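PDB 4XUK: putative hydrolase from Acinetobacter sp. NBRC 100985, which probably hydrolyses organophosphates and lactones, using two zinc ions in a metallo-beta-lactamase-type active site. Local coordinates for residues D102-T107 with A128-S133. The protein carries 2 engineered substitutions. Residues are numbered along the deposited sequence; the frame is centred on the assembly and turned at random.
Sequences DTILLT and ATVYVS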
loop_
_atom_site.group_PDB
_atom_site.type_symbol
_atom_site.label_atom_id
_atom_site.label_comp_id
_atom_site.label_asym_id
_atom_site.label_seq_id
_atom_site.Cartn_x
_atom_site.Cartn_y
_atom_site.Cartn_z
ATOM N N ASP A 102 3.809 24.138 -13.176
ATOM C CA ASP A 102 3.221 25.052 -14.173
ATOM C C ASP A 102 1.721 25.338 -13.964
ATOM O O ASP A 102 1.244 26.372 -14.283
ATOM C CB ASP A 102 3.259 24.436 -15.586
ATOM C CG ASP A 102 4.572 23.982 -15.974
ATOM O OD1 ASP A 102 5.495 24.764 -15.936
ATOM O OD2 ASP A 102 4.713 22.833 -16.285
ATOM N N THR A 103 1.012 24.323 -13.509
ATOM C CA THR A 103 -0.415 24.330 -13.327
ATOM C C THR A 103 -0.850 23.595 -12.045
ATOM O O THR A 103 -0.343 22.550 -11.712
ATOM C CB THR A 103 -1.131 23.686 -14.501
ATOM O OG1 THR A 103 -0.668 24.215 -15.704
ATOM C CG2 THR A 103 -2.622 23.861 -14.398
ATOM N N ILE A 104 -1.823 24.169 -11.369
ATOM C CA ILE A 104 -2.420 23.525 -10.206
ATOM C C ILE A 104 -3.924 23.421 -10.442
ATOM O O ILE A 104 -4.583 24.424 -10.697
ATOM C CB ILE A 104 -2.132 24.326 -8.911
ATOM C CG1 ILE A 104 -0.621 24.374 -8.644
ATOM C CG2 ILE A 104 -2.907 23.746 -7.716
ATOM C CD1 ILE A 104 -0.205 25.214 -7.448
ATOM N N LEU A 105 -4.449 22.199 -10.394
ATOM C CA LEU A 105 -5.891 21.980 -10.490
ATOM C C LEU A 105 -6.439 21.646 -9.106
ATOM O O LEU A 105 -5.932 20.754 -8.412
ATOM C CB LEU A 105 -6.220 20.847 -11.465
ATOM C CG LEU A 105 -5.612 20.939 -12.861
ATOM C CD1 LEU A 105 -5.937 19.699 -13.681
ATOM C CD2 LEU A 105 -6.005 22.216 -13.582
ATOM N N LEU A 106 -7.471 22.372 -8.706
ATOM C CA LEU A 106 -8.098 22.146 -7.411
ATOM C C LEU A 106 -9.435 21.443 -7.604
ATOM O O LEU A 106 -10.277 21.910 -8.367
ATOM C CB LEU A 106 -8.305 23.488 -6.690
ATOM C CG LEU A 106 -7.004 24.236 -6.377
ATOM C CD1 LEU A 106 -7.287 25.550 -5.684
ATOM C CD2 LEU A 106 -6.039 23.380 -5.541
ATOM N N THR A 107 -9.637 20.317 -6.926
ATOM C CA THR A 107 -10.919 19.629 -7.039
ATOM C C THR A 107 -12.017 20.453 -6.386
ATOM O O THR A 107 -13.154 20.474 -6.861
ATOM C CB THR A 107 -10.876 18.225 -6.410
ATOM O OG1 THR A 107 -10.444 18.315 -5.042
ATOM C CG2 THR A 107 -9.933 17.324 -7.206
ATOM N N ALA A 128 3.265 28.758 -11.182
ATOM C CA ALA A 128 2.043 28.009 -11.422
ATOM C C ALA A 128 0.817 28.900 -11.508
ATOM O O ALA A 128 0.684 29.893 -10.773
ATOM C CB ALA A 128 1.837 26.972 -10.322
ATOM N N THR A 129 -0.098 28.532 -12.388
ATOM C CA THR A 129 -1.426 29.095 -12.287
ATOM C C THR A 129 -2.427 28.062 -11.775
ATOM O O THR A 129 -2.402 26.869 -12.140
ATOM C CB THR A 129 -1.863 29.858 -13.567
ATOM O OG1 THR A 129 -3.230 29.565 -13.907
ATOM C CG2 THR A 129 -0.951 29.546 -14.686
ATOM N N VAL A 130 -3.271 28.555 -10.882
ATOM C CA VAL A 130 -4.193 27.747 -10.112
ATOM C C VAL A 130 -5.575 27.841 -10.750
ATOM O O VAL A 130 -6.047 28.952 -11.074
ATOM C CB VAL A 130 -4.236 28.258 -8.655
ATOM C CG1 VAL A 130 -5.293 27.531 -7.853
ATOM C CG2 VAL A 130 -2.861 28.118 -7.999
ATOM N N TYR A 131 -6.195 26.678 -10.959
ATOM C CA TYR A 131 -7.553 26.579 -11.509
ATOM C C TYR A 131 -8.501 25.900 -10.535
ATOM O O TYR A 131 -8.130 24.931 -9.857
ATOM C CB TYR A 131 -7.568 25.709 -12.763
ATOM C CG TYR A 131 -6.910 26.306 -13.971
ATOM C CD1 TYR A 131 -5.530 26.275 -14.124
ATOM C CD2 TYR A 131 -7.675 26.866 -14.981
ATOM C CE1 TYR A 131 -4.925 26.819 -15.255
ATOM C CE2 TYR A 131 -7.083 27.413 -16.108
ATOM C CZ TYR A 131 -5.714 27.377 -16.239
ATOM O OH TYR A 131 -5.137 27.921 -17.364
ATOM N N VAL A 132 -9.743 26.367 -10.517
ATOM C CA VAL A 132 -10.808 25.706 -9.764
ATOM C C VAL A 132 -12.101 26.044 -10.517
ATOM O O VAL A 132 -12.125 26.998 -11.312
ATOM C CB VAL A 132 -10.834 26.222 -8.304
ATOM C CG1 VAL A 132 -11.318 27.677 -8.268
ATOM C CG2 VAL A 132 -11.676 25.315 -7.409
ATOM N N SER A 133 -13.168 25.275 -10.312
ATOM C CA SER A 133 -14.370 25.509 -11.109
ATOM C C SER A 133 -15.037 26.848 -10.781
ATOM O O SER A 133 -14.958 27.340 -9.649
ATOM C CB SER A 133 -15.377 24.374 -10.944
ATOM O OG SER A 133 -16.169 24.563 -9.786
HETATM O O HOH W 1 -13.497 22.754 -8.818
#
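Ile104 and Tyr131 lie at the middle of a parallel backbone ladder in which every second residue of 102-107 (Asp102, Ile104, Leu106) hydrogen-bonds to Thr129 and Tyr131. Thr129 N donates to Asp102 O in the longest bond, 3.2 Å, its donor standing 45° out of the carbonyl plane. Three shorter N-H...O hydrogen bonds follow: Ile104 N to Thr129 O, Tyr131 N to Ile104 O (2.8 Å, nearly head-on) and Leu106 N to Tyr131 O. Asp102 O, Thr129 O and Ile104 O each also take a CA-H...O contact. Where the strands part, a water accepts from Ser133 N and sits 3.0 Å from Thr107 O.

Apolar packing differs on the two faces. On one, Ile104 and Val130 lie side by side, and CD1 of Ile104 extends to Ala128 CB at 3.9 Å; Leu106 CD1 comes across to Val130 CG1 at 3.6 Å, tighter than its CB against Val132 CG2. On the other, with OG1 beside the backbone N (chi1 -49°) and hydrogen-bonded to Gln187 NE2, Thr103 CG2 meets the CD1-CE1 side of the Tyr131 ring obliquely, while Leu105 CD2 rests 3.9 Å from Tyr131 CB.

Strand 69-72 flanks 103-105 and strand 177-180 flanks 129-133, making this a parallel pair inside one of the two mixed sheets of the metallo-beta-lactamase αββα sandwich; strand 103-105 runs through Leu106 and Thr107 into the HxHxDH motif, whose His108, His110, Asp112 and His113 bind the two zinc ions.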